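Chitinase (Thermococcus chitonophagus, PDB 5XSW) probably hydrolyses chitin as an endochitinase, this fragment pairing an N-terminal beta-strand region with a largely helical domain that binds N-acetylglucosamine units. Local coordinates at residues Trp182-Asn185 and Lys186-Met190; Phe199-Pro203 and Asn204-Ala208; Phe250-Glu253 and Ser254-Asn258; Ala288-Thr291 and Ser292-Ala296; Ala395-Trp399 and Asp400-Tyr404. One frame throughout, in Å; residues are numbered along the deposited sequence.

Contact 1. Residues Trp182-Asn185 and Lys186-Met190; sequences WVPN and KYFAM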
# COMPACT_ATOMS: atom_id res chain seq x y z
N TRP A 182 26.80 -1.26 13.80
CA TRP A 182 26.88 -2.58 14.44
C TRP A 182 25.75 -3.43 13.90
O TRP A 182 24.71 -2.92 13.41
CB TRP A 182 26.83 -2.50 16.00
CG TRP A 182 25.45 -2.54 16.59
CD1 TRP A 182 24.42 -1.68 16.30
CD2 TRP A 182 24.96 -3.45 17.56
NE1 TRP A 182 23.31 -2.00 17.05
CE2 TRP A 182 23.62 -3.07 17.84
CE3 TRP A 182 25.52 -4.54 18.26
CZ2 TRP A 182 22.83 -3.77 18.75
CZ3 TRP A 182 24.71 -5.24 19.16
CH2 TRP A 182 23.38 -4.85 19.39
N VAL A 183 25.99 -4.72 13.91
CA VAL A 183 25.04 -5.70 13.43
C VAL A 183 24.37 -6.30 14.67
O VAL A 183 25.06 -6.97 15.46
CB VAL A 183 25.75 -6.80 12.61
CG1 VAL A 183 24.78 -7.96 12.35
CG2 VAL A 183 26.32 -6.18 11.25
N PRO A 184 23.05 -6.08 14.87
CA PRO A 184 22.44 -6.56 16.13
C PRO A 184 22.54 -8.06 16.40
O PRO A 184 22.70 -8.46 17.54
CB PRO A 184 20.94 -6.16 15.96
CG PRO A 184 21.02 -4.89 15.10
CD PRO A 184 22.13 -5.22 14.09
N ASN A 185 22.41 -8.90 15.37
CA ASN A 185 22.60 -10.34 15.58
C ASN A 185 22.84 -11.01 14.25
O ASN A 185 22.70 -10.39 13.19
CB ASN A 185 21.40 -10.98 16.28
CG ASN A 185 20.10 -10.83 15.49
OD1 ASN A 185 19.93 -11.42 14.44
ND2 ASN A 185 19.10 -10.11 16.06
N LYS A 186 23.18 -12.29 14.31
CA LYS A 186 23.65 -12.99 13.13
C LYS A 186 22.49 -13.37 12.26
O LYS A 186 22.69 -13.68 11.08
CB LYS A 186 24.44 -14.25 13.56
CG LYS A 186 23.54 -15.26 14.29
CD LYS A 186 24.35 -16.52 14.70
CE LYS A 186 25.32 -16.30 15.83
NZ LYS A 186 25.67 -17.65 16.41
N TYR A 187 21.27 -13.45 12.82
CA TYR A 187 20.14 -13.85 11.97
C TYR A 187 19.80 -12.69 11.02
O TYR A 187 19.52 -12.87 9.85
CB TYR A 187 18.91 -14.28 12.80
CG TYR A 187 19.32 -15.36 13.76
CD1 TYR A 187 19.77 -16.58 13.28
CD2 TYR A 187 19.35 -15.13 15.14
CE1 TYR A 187 20.22 -17.58 14.17
CE2 TYR A 187 19.81 -16.11 16.02
CZ TYR A 187 20.22 -17.33 15.52
OH TYR A 187 20.68 -18.30 16.39
N PHE A 188 19.85 -11.49 11.58
CA PHE A 188 19.75 -10.27 10.79
C PHE A 188 20.86 -10.23 9.72
O PHE A 188 20.62 -9.89 8.54
CB PHE A 188 19.87 -9.03 11.70
CG PHE A 188 19.89 -7.70 10.92
CD1 PHE A 188 18.76 -7.29 10.21
CD2 PHE A 188 21.01 -6.90 10.91
CE1 PHE A 188 18.77 -6.03 9.48
CE2 PHE A 188 21.04 -5.69 10.16
CZ PHE A 188 19.89 -5.27 9.47
N ALA A 189 22.09 -10.57 10.14
CA ALA A 189 23.21 -10.58 9.16
C ALA A 189 22.91 -11.58 8.03
O ALA A 189 23.13 -11.31 6.82
CB ALA A 189 24.57 -10.94 9.86
N MET A 190 22.38 -12.76 8.38
CA MET A 190 22.03 -13.70 7.31
C MET A 190 20.92 -13.18 6.39
O MET A 190 20.91 -13.48 5.21
CB MET A 190 21.63 -15.09 7.88
CG MET A 190 22.87 -15.80 8.46
SD MET A 190 22.43 -17.49 9.02
CE MET A 190 21.74 -17.11 10.54

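Contact 2. Residues Phe199-Pro203 and Asn204-Ala208; sequences FKVNP and NFLMA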
# COMPACT_ATOMS: atom_id res chain seq x y z
N PHE A 199 18.97 -10.16 -4.46
CA PHE A 199 18.50 -8.94 -5.20
C PHE A 199 19.65 -7.99 -5.52
O PHE A 199 19.44 -6.93 -6.10
CB PHE A 199 17.38 -8.19 -4.40
CG PHE A 199 16.16 -9.07 -4.17
CD1 PHE A 199 15.33 -9.39 -5.22
CD2 PHE A 199 15.88 -9.59 -2.88
CE1 PHE A 199 14.24 -10.27 -5.04
CE2 PHE A 199 14.78 -10.42 -2.69
CZ PHE A 199 13.99 -10.79 -3.79
N LYS A 200 20.88 -8.41 -5.17
CA LYS A 200 22.13 -7.68 -5.49
C LYS A 200 22.24 -6.39 -4.73
O LYS A 200 22.95 -5.47 -5.14
CB LYS A 200 22.25 -7.40 -7.01
CG LYS A 200 21.84 -8.63 -7.87
CD LYS A 200 22.63 -9.91 -7.42
CE LYS A 200 22.06 -11.11 -8.21
NZ LYS A 200 22.76 -12.42 -7.85
N VAL A 201 21.54 -6.31 -3.59
CA VAL A 201 21.62 -5.12 -2.75
C VAL A 201 22.81 -5.16 -1.80
O VAL A 201 23.01 -6.17 -1.08
CB VAL A 201 20.30 -4.98 -1.88
CG1 VAL A 201 20.36 -3.69 -1.00
CG2 VAL A 201 19.11 -4.96 -2.88
N ASN A 202 23.60 -4.08 -1.83
CA ASN A 202 24.77 -3.83 -0.98
C ASN A 202 24.36 -3.85 0.49
O ASN A 202 23.56 -3.02 0.91
CB ASN A 202 25.34 -2.45 -1.33
CG ASN A 202 26.57 -2.07 -0.52
OD1 ASN A 202 27.11 -2.84 0.29
ND2 ASN A 202 27.06 -0.86 -0.76
N PRO A 203 24.89 -4.79 1.28
CA PRO A 203 24.54 -4.83 2.70
C PRO A 203 24.83 -3.52 3.39
O PRO A 203 24.09 -3.17 4.32
CB PRO A 203 25.47 -5.96 3.28
CG PRO A 203 25.83 -6.81 2.08
CD PRO A 203 25.84 -5.84 0.88
N ASN A 204 25.86 -2.78 2.97
CA ASN A 204 26.15 -1.51 3.65
C ASN A 204 25.00 -0.48 3.42
O ASN A 204 24.73 0.39 4.25
CB ASN A 204 27.45 -0.91 3.12
CG ASN A 204 28.68 -1.70 3.58
OD1 ASN A 204 28.66 -2.38 4.61
ND2 ASN A 204 29.75 -1.62 2.78
N PHE A 205 24.35 -0.58 2.27
CA PHE A 205 23.26 0.37 1.97
C PHE A 205 22.07 0.05 2.94
O PHE A 205 21.49 0.95 3.52
CB PHE A 205 22.81 0.25 0.53
CG PHE A 205 21.62 1.15 0.22
CD1 PHE A 205 21.84 2.49 -0.01
CD2 PHE A 205 20.30 0.65 0.27
CE1 PHE A 205 20.76 3.39 -0.24
CE2 PHE A 205 19.20 1.53 0.06
CZ PHE A 205 19.45 2.89 -0.20
N LEU A 206 21.71 -1.23 3.07
CA LEU A 206 20.59 -1.60 4.01
C LEU A 206 20.95 -1.24 5.44
O LEU A 206 20.10 -0.80 6.22
CB LEU A 206 20.24 -3.11 3.94
CG LEU A 206 19.54 -3.49 2.62
CD1 LEU A 206 19.20 -4.97 2.53
CD2 LEU A 206 18.18 -2.69 2.44
N MET A 207 22.23 -1.34 5.78
CA MET A 207 22.72 -0.98 7.13
C MET A 207 22.53 0.53 7.38
O MET A 207 22.05 0.99 8.45
CB MET A 207 24.22 -1.34 7.28
CG MET A 207 24.47 -2.85 7.44
SD MET A 207 24.16 -3.47 9.15
CE MET A 207 25.42 -2.63 10.12
N ALA A 208 22.91 1.30 6.38
CA ALA A 208 22.83 2.73 6.44
C ALA A 208 21.36 3.15 6.54
O ALA A 208 21.02 4.08 7.28
CB ALA A 208 23.44 3.36 5.15

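Contact 3. Residues Phe250-Glu253 and Ser254-Asn258; sequences FQVE and SGNFN. With NAG (2-acetamido-2-deoxy-beta-D-glucopyranose), chain C; PO4 (phosphate ion), chain M; PO4 (phosphate ion), chain E.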
# COMPACT_ATOMS: atom_id res chain seq x y z
N PHE A 250 13.64 -0.69 9.52
CA PHE A 250 13.59 -0.03 8.17
C PHE A 250 12.42 0.91 7.97
O PHE A 250 12.33 1.58 6.95
CB PHE A 250 13.51 -1.14 7.10
CG PHE A 250 14.77 -1.98 7.07
CD1 PHE A 250 15.96 -1.43 6.54
CD2 PHE A 250 14.79 -3.25 7.68
CE1 PHE A 250 17.16 -2.19 6.52
CE2 PHE A 250 15.99 -4.05 7.70
CZ PHE A 250 17.16 -3.52 7.09
N GLN A 251 11.48 0.89 8.94
CA GLN A 251 10.27 1.79 8.90
C GLN A 251 9.49 1.59 7.65
O GLN A 251 9.10 2.53 6.96
CB GLN A 251 10.66 3.27 9.09
CG GLN A 251 11.34 3.47 10.49
CD GLN A 251 10.25 3.55 11.62
OE1 GLN A 251 9.55 4.57 11.70
NE2 GLN A 251 10.06 2.47 12.40
N VAL A 252 9.27 0.33 7.31
CA VAL A 252 8.40 -0.01 6.20
C VAL A 252 6.92 0.06 6.74
O VAL A 252 6.59 -0.70 7.64
CB VAL A 252 8.66 -1.44 5.66
CG1 VAL A 252 7.57 -1.78 4.58
CG2 VAL A 252 10.11 -1.56 5.06
N GLU A 253 6.08 0.89 6.14
CA GLU A 253 4.66 1.00 6.56
C GLU A 253 3.75 -0.03 5.94
O GLU A 253 4.09 -0.64 4.91
CB GLU A 253 4.15 2.42 6.20
CG GLU A 253 4.92 3.45 7.00
CD GLU A 253 4.38 4.87 6.82
OE1 GLU A 253 3.16 5.02 6.64
OE2 GLU A 253 5.18 5.83 6.85
N SER A 254 2.56 -0.21 6.52
CA SER A 254 1.72 -1.24 5.97
C SER A 254 1.22 -0.99 4.55
O SER A 254 0.99 -1.96 3.85
CB SER A 254 0.51 -1.54 6.90
OG SER A 254 -0.40 -0.49 6.91
N GLY A 255 1.03 0.26 4.10
CA GLY A 255 0.54 0.49 2.74
C GLY A 255 1.60 -0.02 1.72
O GLY A 255 1.30 -0.77 0.79
N ASN A 256 2.85 0.37 1.92
CA ASN A 256 3.96 -0.10 1.04
C ASN A 256 4.12 -1.61 1.09
O ASN A 256 4.30 -2.27 0.05
CB ASN A 256 5.26 0.60 1.44
CG ASN A 256 6.46 0.18 0.53
OD1 ASN A 256 7.23 -0.66 0.93
ND2 ASN A 256 6.59 0.78 -0.66
N PHE A 257 3.98 -2.20 2.29
CA PHE A 257 4.00 -3.67 2.42
C PHE A 257 2.91 -4.33 1.64
O PHE A 257 3.10 -5.36 0.94
CB PHE A 257 3.90 -4.07 3.94
CG PHE A 257 4.12 -5.51 4.19
CD1 PHE A 257 5.41 -5.99 4.42
CD2 PHE A 257 3.04 -6.41 4.23
CE1 PHE A 257 5.67 -7.38 4.68
CE2 PHE A 257 3.24 -7.79 4.52
CZ PHE A 257 4.55 -8.30 4.71
N ASN A 258 1.69 -3.79 1.79
CA ASN A 258 0.55 -4.31 1.04
C ASN A 258 0.81 -4.24 -0.49
O ASN A 258 0.50 -5.16 -1.24
CB ASN A 258 -0.71 -3.46 1.40
CG ASN A 258 -1.99 -3.93 0.65
OD1 ASN A 258 -2.19 -3.64 -0.54
ND2 ASN A 258 -2.86 -4.61 1.36
C1 NAG C . 12.99 8.77 11.45
C2 NAG C . 11.69 8.06 11.56
C3 NAG C . 11.27 7.46 10.23
C4 NAG C . 11.29 8.46 9.12
C5 NAG C . 12.63 9.08 9.06
C6 NAG C . 12.62 10.14 7.99
C7 NAG C . 10.92 6.88 13.67
C8 NAG C . 11.11 5.70 14.67
N2 NAG C . 11.82 7.00 12.58
O3 NAG C . 9.95 6.87 10.29
O4 NAG C . 11.15 7.81 7.84
O5 NAG C . 12.97 9.73 10.33
O6 NAG C . 13.91 10.72 8.13
O7 NAG C . 10.01 7.70 13.76
P PO4 M . -0.73 2.99 6.07
O1 PO4 M . 0.50 2.17 6.35
O2 PO4 M . -0.88 3.96 7.20
O3 PO4 M . -1.99 2.17 6.08
O4 PO4 M . -0.48 3.68 4.79
P PO4 E . 5.14 3.88 -2.64
O1 PO4 E . 4.98 3.40 -1.24
O2 PO4 E . 5.26 2.79 -3.68
O3 PO4 E . 3.93 4.74 -2.92
O4 PO4 E . 6.36 4.64 -2.92

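Contact 4. Residues Ala288-Thr291 and Ser292-Ala296; sequences AWIT and SPIVA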
# COMPACT_ATOMS: atom_id res chain seq x y z
N ALA A 288 11.37 -11.63 12.50
CA ALA A 288 11.45 -10.38 11.70
C ALA A 288 12.91 -9.90 11.55
O ALA A 288 13.21 -9.07 10.71
CB ALA A 288 10.55 -9.28 12.37
N TRP A 289 13.84 -10.40 12.37
CA TRP A 289 15.25 -10.05 12.15
C TRP A 289 15.70 -10.60 10.76
O TRP A 289 16.56 -10.04 10.11
CB TRP A 289 16.14 -10.63 13.23
CG TRP A 289 16.07 -9.81 14.55
CD1 TRP A 289 15.62 -10.25 15.79
CD2 TRP A 289 16.47 -8.47 14.72
NE1 TRP A 289 15.71 -9.21 16.70
CE2 TRP A 289 16.27 -8.13 16.08
CE3 TRP A 289 17.01 -7.50 13.84
CZ2 TRP A 289 16.57 -6.86 16.58
CZ3 TRP A 289 17.34 -6.23 14.36
CH2 TRP A 289 17.11 -5.92 15.72
N ILE A 290 15.10 -11.69 10.34
CA ILE A 290 15.44 -12.26 9.05
C ILE A 290 14.56 -11.68 7.95
O ILE A 290 15.05 -11.28 6.88
CB ILE A 290 15.27 -13.79 9.09
CG1 ILE A 290 16.32 -14.41 10.01
CG2 ILE A 290 15.31 -14.38 7.67
CD1 ILE A 290 16.03 -15.98 10.35
N THR A 291 13.24 -11.65 8.17
CA THR A 291 12.36 -11.21 7.09
C THR A 291 12.47 -9.71 6.79
O THR A 291 12.31 -9.33 5.63
CB THR A 291 10.86 -11.53 7.37
OG1 THR A 291 10.44 -11.02 8.64
CG2 THR A 291 10.64 -13.06 7.34
N SER A 292 12.78 -8.87 7.78
CA SER A 292 12.64 -7.43 7.54
C SER A 292 13.71 -6.87 6.54
O SER A 292 13.37 -6.06 5.71
CB SER A 292 12.64 -6.61 8.84
OG SER A 292 13.83 -6.62 9.61
N PRO A 293 14.98 -7.31 6.62
CA PRO A 293 15.88 -6.80 5.56
C PRO A 293 15.53 -7.32 4.16
O PRO A 293 15.72 -6.59 3.18
CB PRO A 293 17.29 -7.29 6.04
CG PRO A 293 16.97 -8.50 6.95
CD PRO A 293 15.72 -8.02 7.68
N ILE A 294 14.96 -8.50 4.05
CA ILE A 294 14.50 -8.96 2.73
C ILE A 294 13.30 -8.13 2.23
O ILE A 294 13.24 -7.71 1.06
CB ILE A 294 14.17 -10.47 2.81
CG1 ILE A 294 15.50 -11.22 3.02
CG2 ILE A 294 13.46 -10.94 1.51
CD1 ILE A 294 15.29 -12.57 3.78
N VAL A 295 12.36 -7.83 3.13
CA VAL A 295 11.24 -6.94 2.76
C VAL A 295 11.75 -5.56 2.30
O VAL A 295 11.31 -5.06 1.30
CB VAL A 295 10.23 -6.77 3.95
CG1 VAL A 295 9.11 -5.75 3.61
CG2 VAL A 295 9.64 -8.15 4.27
N ALA A 296 12.63 -4.95 3.07
CA ALA A 296 13.19 -3.67 2.68
C ALA A 296 13.87 -3.74 1.30
O ALA A 296 13.66 -2.85 0.46
CB ALA A 296 14.20 -3.15 3.74

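Contact 5. Residues Ala395-Trp399 and Asp400-Tyr404; sequences ANLTW and DDIEY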
# COMPACT_ATOMS: atom_id res chain seq x y z
N ALA A 395 30.89 -13.75 12.06
CA ALA A 395 30.15 -14.44 13.10
C ALA A 395 30.33 -15.91 12.86
O ALA A 395 30.37 -16.33 11.71
CB ALA A 395 28.62 -14.08 13.06
N ASN A 396 30.39 -16.71 13.92
CA ASN A 396 30.26 -18.17 13.80
C ASN A 396 28.83 -18.57 13.55
O ASN A 396 27.92 -18.19 14.30
CB ASN A 396 30.74 -18.85 15.09
CG ASN A 396 32.17 -18.52 15.42
OD1 ASN A 396 32.93 -18.10 14.57
ND2 ASN A 396 32.54 -18.72 16.67
N LEU A 397 28.59 -19.35 12.52
CA LEU A 397 27.27 -19.91 12.29
C LEU A 397 27.35 -21.42 12.50
O LEU A 397 28.20 -22.06 11.88
CB LEU A 397 26.78 -19.62 10.86
CG LEU A 397 26.92 -18.19 10.35
CD1 LEU A 397 26.48 -18.07 8.88
CD2 LEU A 397 26.03 -17.31 11.27
N THR A 398 26.44 -21.97 13.29
CA THR A 398 26.39 -23.38 13.60
C THR A 398 25.36 -23.99 12.71
O THR A 398 24.56 -23.26 12.06
CB THR A 398 25.98 -23.63 15.07
OG1 THR A 398 24.63 -23.19 15.24
CG2 THR A 398 26.88 -22.87 16.03
N TRP A 399 25.28 -25.32 12.70
CA TRP A 399 24.28 -25.96 11.86
C TRP A 399 22.86 -25.52 12.28
O TRP A 399 22.01 -25.28 11.43
CB TRP A 399 24.36 -27.52 11.87
CG TRP A 399 23.17 -28.06 11.09
CD1 TRP A 399 22.12 -28.82 11.56
CD2 TRP A 399 22.88 -27.78 9.71
NE1 TRP A 399 21.21 -29.05 10.54
CE2 TRP A 399 21.67 -28.42 9.40
CE3 TRP A 399 23.55 -27.07 8.70
CZ2 TRP A 399 21.11 -28.36 8.15
CZ3 TRP A 399 22.98 -26.99 7.48
CH2 TRP A 399 21.78 -27.63 7.20
N ASP A 400 22.60 -25.49 13.58
CA ASP A 400 21.30 -25.03 14.08
C ASP A 400 20.94 -23.60 13.54
O ASP A 400 19.80 -23.36 13.20
CB ASP A 400 21.30 -25.00 15.61
CG ASP A 400 21.12 -26.41 16.23
OD1 ASP A 400 20.78 -27.37 15.51
OD2 ASP A 400 21.25 -26.54 17.45
N ASP A 401 21.92 -22.71 13.50
CA ASP A 401 21.72 -21.36 12.91
C ASP A 401 21.25 -21.42 11.45
O ASP A 401 20.31 -20.69 11.06
CB ASP A 401 23.03 -20.56 12.94
CG ASP A 401 23.48 -20.22 14.33
OD1 ASP A 401 22.65 -20.20 15.27
OD2 ASP A 401 24.68 -19.95 14.49
N ILE A 402 21.91 -22.26 10.65
CA ILE A 402 21.62 -22.39 9.22
C ILE A 402 20.26 -23.02 9.02
O ILE A 402 19.45 -22.58 8.20
CB ILE A 402 22.71 -23.27 8.49
CG1 ILE A 402 24.10 -22.67 8.68
CG2 ILE A 402 22.39 -23.42 7.01
CD1 ILE A 402 24.32 -21.34 8.09
N GLU A 403 20.00 -24.07 9.80
CA GLU A 403 18.73 -24.74 9.71
C GLU A 403 17.57 -23.80 10.04
O GLU A 403 16.51 -23.82 9.41
CB GLU A 403 18.73 -25.95 10.69
CG GLU A 403 17.35 -26.54 10.86
CD GLU A 403 16.85 -27.29 9.63
OE1 GLU A 403 17.70 -27.84 8.89
OE2 GLU A 403 15.61 -27.35 9.39
N TYR A 404 17.77 -23.04 11.10
CA TYR A 404 16.76 -22.07 11.55
C TYR A 404 16.50 -21.04 10.43
O TYR A 404 15.36 -20.76 10.02
CB TYR A 404 17.28 -21.39 12.83
CG TYR A 404 16.43 -20.19 13.21
CD1 TYR A 404 15.06 -20.33 13.47
CD2 TYR A 404 16.99 -18.93 13.27
CE1 TYR A 404 14.28 -19.20 13.79
CE2 TYR A 404 16.23 -17.83 13.59
CZ TYR A 404 14.89 -17.96 13.85
OH TYR A 404 14.20 -16.80 14.15

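Contact 1. Residues Trp182-Asn185 and Lys186-Met190
Asn185 meets Tyr187, Phe188 and Ala189 at the start of helix 186-199, where a single side-chain oxygen serves two backbone amides: a clear worked example of the N-cap. Its CG stands between the backbone N and the carbonyl carbon (chi1 60°), a torsion that brings OD1 round to face the first helical turn. Phe188 N donates to Asn185 OD1 at 2.9 Å, almost straight at 172°, with the donor tilted somewhat from the amide plane. Tyr187 N also reaches Asn185 OD1 at 2.9 Å, but that bond is bent to 121° and weak. The main chain adds its own link, Ala189 N to Asn185 O at 3.1 Å. The closely packed side is apolar, with Val183, Phe188 and Ala189 buried. There Val183 CG1 lies 3.9 Å from Ala189 CB and meets the Phe188 ring at its edge, while Pro184 CD approaches Phe188 CD2 to 3.8 Å; Met207 and Pro293 press on the same phenyl group. The other side, with Lys186 and Tyr187 partly exposed, is looser and polar. Lys186 lays its CG above the centre of the Tyr187 ring and carries NZ on to a salt bridge with Asp401 and a hydrogen bond with Asn396 O, and Tyr187 OH bonds to Asp401 and a glycerol molecule. A leucine in place of Asn185 would remove the capping oxygen and would probably leave the amides of Tyr187 and Phe188 without this acceptor. A neutral amide thus serves two amides at the helix start, one of them weakly, while the charged partners, Lys186 and Asp401, meet on the polar side.

Contact 2. Residues Phe199-Pro203 and Asn204-Ala208
Asn202 caps helix 203-214 through OD1, which accepts from Asn204 N at 3.0 Å, and the accounting of donors at this helix start is instructive. In that bond the donor sits well above the plane of the carboxamide, not on a lone pair. CG stands opposite the backbone N across the first torsion (chi1 -180°), which turns the carboxamide forward to that amide. The main-chain Asn202 O takes amides of the first turn: Phe205 N at 2.9 Å, again from above the carbonyl plane, and a weak second bond from Leu206 N at 3.4 Å. Pro203, in the first helical turn, has no N-H to satisfy, while its own O receives Met207 N at 3.0 Å. The other side-chain amide atoms are satisfied by the surrounding fold: Asn202 ND2 donates to Gly150 O and to Asp386 OD1, and Asn204 spends its ND2 on the same aspartate oxygen and its OD1 on Gly165 N. Beside the cap, Val201 CG1 packs 3.7 Å from Leu206 CG, the side chains crossing at about a right angle; this pairing of the residue before the cap with the fourth helical residue is a hydrophobic staple. With an alanine here instead of Asn202, Asn204 N would probably lose its capping acceptor, and Gly150 O and Asp386 the ND2 donor. The whole turn is buried where helix 186-199 hands over to helix 203-214, with helix 374-386 against Asn204 and Phe205, and helix 288-311 against Phe205 and Leu206.

Contact 3. Residues Phe250-Glu253 and Ser254-Asn258
Phe257 N donates to Glu253 O at 3.1 Å, nearly straight at 165°, and so closes the first turn of helix 254-263 behind its N-cap residue, Glu253. Ahead of the cap, Val252 lays CG1 beside Asn256 OD1 at 3.8 Å, the two side chains crossing at about a right angle, and the same methyl stands 4.4 Å from Phe257 CB. Val252 and Phe257 thus take the positions of a hydrophobic staple, one residue before the cap and four after it. The glutamate side chain does not cap; it leads away, and its OE2 bonds to a glycerol. The helix start instead faces a phosphate, probably from the crystallisation liquor: Gly255 N donates to O1 of this ion at 3.0 Å. Ser254 OG lies 2.9 Å from the same O1 and also within reach of Gln259 OE1 of the second subunit, and its one proton may serve either. Asn256 divides its carboxamide, OD1 going to Ser299 OG and ND2 to O1 of another phosphate at 3.1 Å. At the far end, Gln251, bent at chi2 (-79°), accepts from O3 of a bound N-acetylglucosamine at OE1, 2.7 Å away, in the glycan pocket it shares with Glu213.

Contact 4. Residues Ala288-Thr291 and Ser292-Ala296
Pro293 sets CD and CG of its ring against the preceding turn, CD lying 3.3 Å from Trp289 O and CG 3.4 Å from Ile290 O. Over one face of the Trp289 indole come two groups from another part of the chain, Asn185 ND2 and Pro184 CB; at its edge NE1 has weak hydrogen bonds to Ser281 O and Asp283 O. Because the proline nitrogen carries no hydrogen, Trp289 O is buried without a polar partner. Hydrogen bonds continue on either side of this break. Ala288 O accepts twice from Ser292, from N at 3.0 Å and from OG at 2.8 Å, the hydroxyl being held between the backbone N and the carbonyl carbon (chi1 64°), from where it folds back onto the earlier turn. Val295 N then resumes the helical pattern, donating to Thr291 O at 2.9 Å. Thr291 OG1 instead bonds to Tyr277 O, outside this helix. Ile290 CG2 and Ile294 CD1, 4.3 Å apart, continue the apolar side, where Ile290 meets helix 399-412. This is the classic proline kink within a buried helix, here near the start of helix 288-311, with a serine hydroxyl reinforcing the turn just before it.

Contact 5. Residues Ala395-Trp399 and Asp400-Tyr404
Thr398 and Asp401 face each other through complementary first torsions: the threonine OG1 sits between its backbone N and carbonyl carbon (chi1 66°), and the aspartate CG lies beside its own backbone N (chi1 -66°), so each side chain reaches the other's amide. Thr398 N donates to Asp401 OD2 at 2.9 Å, nearly straight at 168°, meeting the oxygen from above the carboxylate plane. In return Asp401 N donates to Thr398 OG1, a longer bond of 3.3 Å. These reciprocal bonds are a capping box, with Thr398 as N-cap of helix 399-412, and the main chain follows with Ile402 N to Thr398 O at 3.2 Å and Glu403 N to Trp399 O at 2.9 Å. A hydrophobic staple accompanies the box, as Leu397, just before the cap, brings CD1 within 4.0 Å of Ile402 CD1, the two side chains crossing at about a right angle; Phe453 touches both. Strand 396-397 thereby passes directly into the helix, while its backbone pairs with strand 447-448. On another side of the turn the indole of Trp399 lies against the next turn, at Ile402 and Glu403. Glu403 CB is over one of its faces, in a CH-pi contact 4.3 Å from the centroid of the five-membered ring, and a bend at chi2 brings Glu403 OE1 beside the indole, 3.5 Å from Trp399 CZ2. At the six-membered ring, Ile402 CG2 packs on Trp399 CZ3 at 3.6 Å. Met428 and Val431 of helix 421-439 also pack on this indole, and Lys432 makes a cation-pi contact with it.

How the contacts relate
From the N terminus, contact 1 turns the chain from strand 179-181 into helix 186-199, and contact 2 turns it again into helix 203-214. Contact 3 leads a loop into helix 254-263, contact 4 lies within helix 288-311, and contact 5 takes strand 396-397 into helix 399-412. All five are local turns in series; none encloses or crosses another. They meet in space nonetheless. Phe188 reaches Met207 of contact 2, Phe250 of contact 3 and Trp289 of contact 4, while Phe250 packs against Leu206, Pro293 and Ala296. Ile290 touches Tyr404, joining contacts 4 and 5, and Tyr187 packs on Tyr404 as well, joining contacts 1 and 5 directly and tying helix 186-199 to helix 399-412.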